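Local coordinates for Wnt inhibitor of Dorsal protein (Drosophila melanogaster, PDB 4KRR), which probably acts as a secreted Wnt-family ligand for frizzled seven-transmembrane receptors, this chain being its N-terminal domain and linker, at residues Lys156-Glu159 and Ala160-Asp164; Phe39-Lys42 and Asn43-Glu47. All coordinates share one frame; numbering follows the deposited sequence.

Contact 1 of 2, residues Lys156-Glu159 and Ala160-Asp164; sequences KPFE and AIAQD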
loop_
_atom_site.group_PDB
_atom_site.type_symbol
_atom_site.label_atom_id
_atom_site.label_comp_id
_atom_site.label_asym_id
_atom_site.label_seq_id
_atom_site.Cartn_x
_atom_site.Cartn_y
_atom_site.Cartn_z
ATOM N N LYS A 156 -4.681 5.387 8.598
ATOM C CA LYS A 156 -5.420 4.336 9.292
ATOM C C LYS A 156 -4.489 3.180 9.624
ATOM O O LYS A 156 -3.437 3.034 9.000
ATOM C CB LYS A 156 -6.557 3.801 8.413
ATOM C CG LYS A 156 -7.620 4.806 8.040
ATOM C CD LYS A 156 -8.745 4.137 7.263
ATOM C CE LYS A 156 -8.229 3.465 6.000
ATOM N NZ LYS A 156 -9.332 2.857 5.204
ATOM N N PRO A 157 -4.868 2.355 10.615
ATOM C CA PRO A 157 -4.139 1.102 10.832
ATOM C C PRO A 157 -4.116 0.288 9.543
ATOM O O PRO A 157 -5.086 0.313 8.784
ATOM C CB PRO A 157 -4.964 0.391 11.914
ATOM C CG PRO A 157 -6.260 1.159 12.012
ATOM C CD PRO A 157 -5.930 2.555 11.613
ATOM N N PHE A 158 -3.014 -0.406 9.287
ATOM C CA PHE A 158 -2.830 -1.045 7.990
ATOM C C PHE A 158 -3.859 -2.138 7.704
ATOM O O PHE A 158 -4.169 -2.415 6.545
ATOM C CB PHE A 158 -1.410 -1.589 7.834
ATOM C CG PHE A 158 -1.123 -2.092 6.455
ATOM C CD1 PHE A 158 -0.968 -1.204 5.404
ATOM C CD2 PHE A 158 -1.033 -3.449 6.201
ATOM C CE1 PHE A 158 -0.719 -1.659 4.125
ATOM C CE2 PHE A 158 -0.779 -3.911 4.923
ATOM C CZ PHE A 158 -0.622 -3.014 3.886
ATOM N N GLU A 159 -4.392 -2.743 8.762
ATOM C CA GLU A 159 -5.403 -3.784 8.620
ATOM C C GLU A 159 -6.647 -3.261 7.899
ATOM O O GLU A 159 -7.293 -3.994 7.150
ATOM C CB GLU A 159 -5.790 -4.361 9.987
ATOM C CG GLU A 159 -4.610 -4.799 10.848
ATOM C CD GLU A 159 -4.013 -3.658 11.657
ATOM O OE1 GLU A 159 -4.650 -3.231 12.643
ATOM O OE2 GLU A 159 -2.909 -3.189 11.307
ATOM N N ALA A 160 -6.977 -1.993 8.128
ATOM C CA ALA A 160 -8.137 -1.377 7.486
ATOM C C ALA A 160 -7.863 -1.087 6.014
ATOM O O ALA A 160 -8.723 -1.295 5.157
ATOM C CB ALA A 160 -8.542 -0.105 8.219
ATOM N N ILE A 161 -6.659 -0.601 5.729
ATOM C CA ILE A 161 -6.216 -0.388 4.354
ATOM C C ILE A 161 -6.163 -1.720 3.604
ATOM O O ILE A 161 -6.538 -1.803 2.433
ATOM C CB ILE A 161 -4.834 0.307 4.318
ATOM C CG1 ILE A 161 -4.922 1.686 4.983
ATOM C CG2 ILE A 161 -4.313 0.424 2.887
ATOM C CD1 ILE A 161 -3.587 2.386 5.151
ATOM N N ALA A 162 -5.715 -2.765 4.299
ATOM C CA ALA A 162 -5.637 -4.107 3.728
ATOM C C ALA A 162 -7.014 -4.633 3.327
ATOM O O ALA A 162 -7.155 -5.312 2.309
ATOM C CB ALA A 162 -4.971 -5.061 4.712
ATOM N N GLN A 163 -8.026 -4.319 4.130
ATOM C CA GLN A 163 -9.393 -4.724 3.818
ATOM C C GLN A 163 -9.902 -4.007 2.570
ATOM O O GLN A 163 -10.604 -4.600 1.749
ATOM C CB GLN A 163 -10.327 -4.468 5.004
ATOM C CG GLN A 163 -11.787 -4.811 4.726
ATOM C CD GLN A 163 -11.967 -6.216 4.173
ATOM O OE1 GLN A 163 -11.414 -7.181 4.701
ATOM N NE2 GLN A 163 -12.737 -6.334 3.096
ATOM N N ASP A 164 -9.543 -2.734 2.430
ATOM C CA ASP A 164 -9.907 -1.966 1.242
ATOM C C ASP A 164 -9.296 -2.587 -0.008
ATOM O O ASP A 164 -9.953 -2.700 -1.042
ATOM C CB ASP A 164 -9.456 -0.509 1.373
ATOM C CG ASP A 164 -10.217 0.247 2.447
ATOM O OD1 ASP A 164 -11.378 -0.119 2.723
ATOM O OD2 ASP A 164 -9.654 1.208 3.012
#
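K156 reaches forward over the first turn of the helix to pair with D164. With CG anti to its carbonyl carbon (chi1 -62°), the lysine leaves the backbone so that CB, CG and CD run outward before a bend at chi3 turns the chain along the helix. CE then passes across I161, 3.9 Å from its CG1, and lies 4.2 Å from CB of A160; the long aliphatic shaft suits this place because it can lie against apolar neighbours and still deliver a charge. At the tip NZ forms a salt bridge with OD2 of D164 at 2.8 Å, met nearly along the C-O axis, the two side chains arriving from opposite directions.

P157 occupies the N-cap position. Its carbonyl O accepts from N of A160 at 3.1 Å, with the donor above the carbonyl plane, 47° out of it. The next bond is straighter: N of A162 donates to O of F158 at 2.7 Å.

On the buried side the F158 ring lies obliquely near CB of I161 and CB of A162, and it also packs on I61 and A65 of helix 53-75. The small methyl of A162 lets the helix lie close to S22 and I61. The whole is a helix N-terminus in the Wnt N-terminal domain: proline at the N-cap loses nothing by lacking an N-H, and a salt bridge runs from the residue before it to the second turn.

Contact 2 of 2, residues Phe39-Lys42 and Asn43-Glu47; sequences FVQK and NSKPE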
loop_
_atom_site.group_PDB
_atom_site.type_symbol
_atom_site.label_atom_id
_atom_site.label_comp_id
_atom_site.label_asym_id
_atom_site.label_seq_id
_atom_site.Cartn_x
_atom_site.Cartn_y
_atom_site.Cartn_z
ATOM N N PHE A 39 4.360 -15.631 -2.121
ATOM C CA PHE A 39 4.266 -14.201 -1.850
ATOM C C PHE A 39 5.619 -13.529 -2.046
ATOM O O PHE A 39 5.718 -12.486 -2.689
ATOM C CB PHE A 39 3.759 -13.951 -0.426
ATOM C CG PHE A 39 3.613 -12.492 -0.082
ATOM C CD1 PHE A 39 2.440 -11.816 -0.366
ATOM C CD2 PHE A 39 4.651 -11.799 0.524
ATOM C CE1 PHE A 39 2.302 -10.477 -0.054
ATOM C CE2 PHE A 39 4.520 -10.460 0.835
ATOM C CZ PHE A 39 3.343 -9.797 0.545
ATOM N N VAL A 40 6.657 -14.136 -1.481
ATOM C CA VAL A 40 8.013 -13.610 -1.591
ATOM C C VAL A 40 8.508 -13.644 -3.036
ATOM O O VAL A 40 9.114 -12.686 -3.513
ATOM C CB VAL A 40 8.987 -14.388 -0.682
ATOM C CG1 VAL A 40 10.428 -13.994 -0.968
ATOM C CG2 VAL A 40 8.644 -14.150 0.784
ATOM N N GLN A 41 8.239 -14.746 -3.727
ATOM C CA GLN A 41 8.682 -14.914 -5.109
ATOM C C GLN A 41 7.987 -13.927 -6.047
ATOM O O GLN A 41 8.594 -13.425 -6.993
ATOM C CB GLN A 41 8.465 -16.359 -5.569
ATOM C CG GLN A 41 8.644 -16.595 -7.062
ATOM C CD GLN A 41 10.071 -16.381 -7.539
ATOM O OE1 GLN A 41 10.302 -16.100 -8.716
ATOM N NE2 GLN A 41 11.036 -16.525 -6.633
ATOM N N LYS A 42 6.716 -13.646 -5.773
ATOM C CA LYS A 42 5.975 -12.635 -6.523
ATOM C C LYS A 42 6.574 -11.246 -6.323
ATOM O O LYS A 42 6.488 -10.396 -7.205
ATOM C CB LYS A 42 4.496 -12.623 -6.119
ATOM C CG LYS A 42 3.652 -13.720 -6.756
ATOM C CD LYS A 42 2.171 -13.515 -6.450
ATOM C CE LYS A 42 1.315 -14.649 -6.999
ATOM N NZ LYS A 42 1.451 -14.794 -8.474
ATOM N N ASN A 43 7.176 -11.013 -5.162
ATOM C CA ASN A 43 7.803 -9.724 -4.889
ATOM C C ASN A 43 9.236 -9.639 -5.404
ATOM O O ASN A 43 9.725 -8.555 -5.725
ATOM C CB ASN A 43 7.744 -9.393 -3.395
ATOM C CG ASN A 43 6.457 -8.691 -3.006
ATOM O OD1 ASN A 43 6.033 -7.742 -3.665
ATOM N ND2 ASN A 43 5.824 -9.158 -1.936
ATOM N N SER A 44 9.903 -10.788 -5.486
ATOM C CA SER A 44 11.279 -10.845 -5.969
ATOM C C SER A 44 11.345 -10.847 -7.496
ATOM O O SER A 44 12.340 -10.421 -8.080
ATOM C CB SER A 44 11.996 -12.075 -5.408
ATOM O OG SER A 44 12.140 -11.988 -4.001
ATOM N N LYS A 45 10.286 -11.337 -8.134
ATOM C CA LYS A 45 10.186 -11.334 -9.591
ATOM C C LYS A 45 8.728 -11.174 -10.010
ATOM O O LYS A 45 8.084 -12.140 -10.421
ATOM C CB LYS A 45 10.766 -12.626 -10.173
ATOM C CG LYS A 45 10.905 -12.632 -11.691
ATOM C CD LYS A 45 11.404 -13.981 -12.194
ATOM C CE LYS A 45 11.593 -13.985 -13.705
ATOM N NZ LYS A 45 10.319 -13.744 -14.435
ATOM N N PRO A 46 8.195 -9.948 -9.898
ATOM C CA PRO A 46 6.778 -9.706 -10.188
ATOM C C PRO A 46 6.444 -9.868 -11.663
ATOM O O PRO A 46 7.256 -9.534 -12.524
ATOM C CB PRO A 46 6.575 -8.252 -9.746
ATOM C CG PRO A 46 7.919 -7.631 -9.871
ATOM C CD PRO A 46 8.906 -8.712 -9.527
ATOM N N GLU A 47 5.259 -10.396 -11.942
ATOM C CA GLU A 47 4.767 -10.490 -13.308
ATOM C C GLU A 47 4.306 -9.110 -13.752
ATOM O O GLU A 47 3.395 -8.534 -13.157
ATOM C CB GLU A 47 3.609 -11.484 -13.389
ATOM C CG GLU A 47 2.916 -11.509 -14.736
ATOM C CD GLU A 47 3.831 -11.963 -15.849
ATOM O OE1 GLU A 47 4.639 -12.887 -15.612
ATOM O OE2 GLU A 47 3.741 -11.395 -16.960
HETATM O O HOH W 1 4.561 -7.906 -6.462
#
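The carbonyl O of V40 is approached by three groups near the end of the helix. N of S44 donates to it at 2.8 Å, in the carbonyl plane, as the regular helical bond. N of N43 adds a weak bond, and OG of S44 stands 3.1 Å from the same V40 O. The serine hydroxyl is placed there because OG lies anti to its own carbonyl carbon (chi1 -65°), which folds it back beside the backbone N; a short polar side chain thus suits the last turn. K45 N closes the ladder on O of Q41, and K45 then leaves helical geometry. P46 has no N-H for O of K42, and its CA and CB merely pass that oxygen, CA at 3.1 Å; proline suits this exit because a water donates to K42 O.

On the inward side N43 turns its amide over one face of the F39 ring. ND2 approaches CE2 of F39 at 3.3 Å, and ring and amide planes stand 80° apart, so the nitrogen rather than the flat of the amide meets the ring. Asparagine suits this border because its two ends serve different partners: ND2 bonds OG of S62, while OD1 takes the same water at 3.2 Å and also bonds a glycerol, probably from the crystallisation liquor. These bonds should fix the rotation of the amide.

K42 NZ, its ammonium group, makes a salt bridge with D55 of helix 53-75. F39, with its ring buried, packs on A19, L20 and C23 of helix 8-26 and on V58 and S62 of helix 53-75, so the end of helix 36-44 is held across these two helices by its aromatic ring and its asparagine, with V40 and S44 on the exposed side.

Contact 2, at the C-terminal end of helix 36-44, comes first along the chain, and contact 1, at the start of helix 158-170, follows much later, just after strand 149-155. Their centres lie 22 Å apart and their nearest atoms about 8 Å, so they do not touch. Both nevertheless pack on helices 8-26 and 53-75. The residues used on helix 8-26 interleave along the sequence, L16, A19, L20 and C23 for contact 2 and Q18 and S22 for contact 1, while S62 and I61, adjacent in helix 53-75, serve contacts 2 and 1 respectively. One helix end and one helix start are thereby fixed to the same helical core of the Wnt N-terminal domain, contact 2 lying nearer the surface.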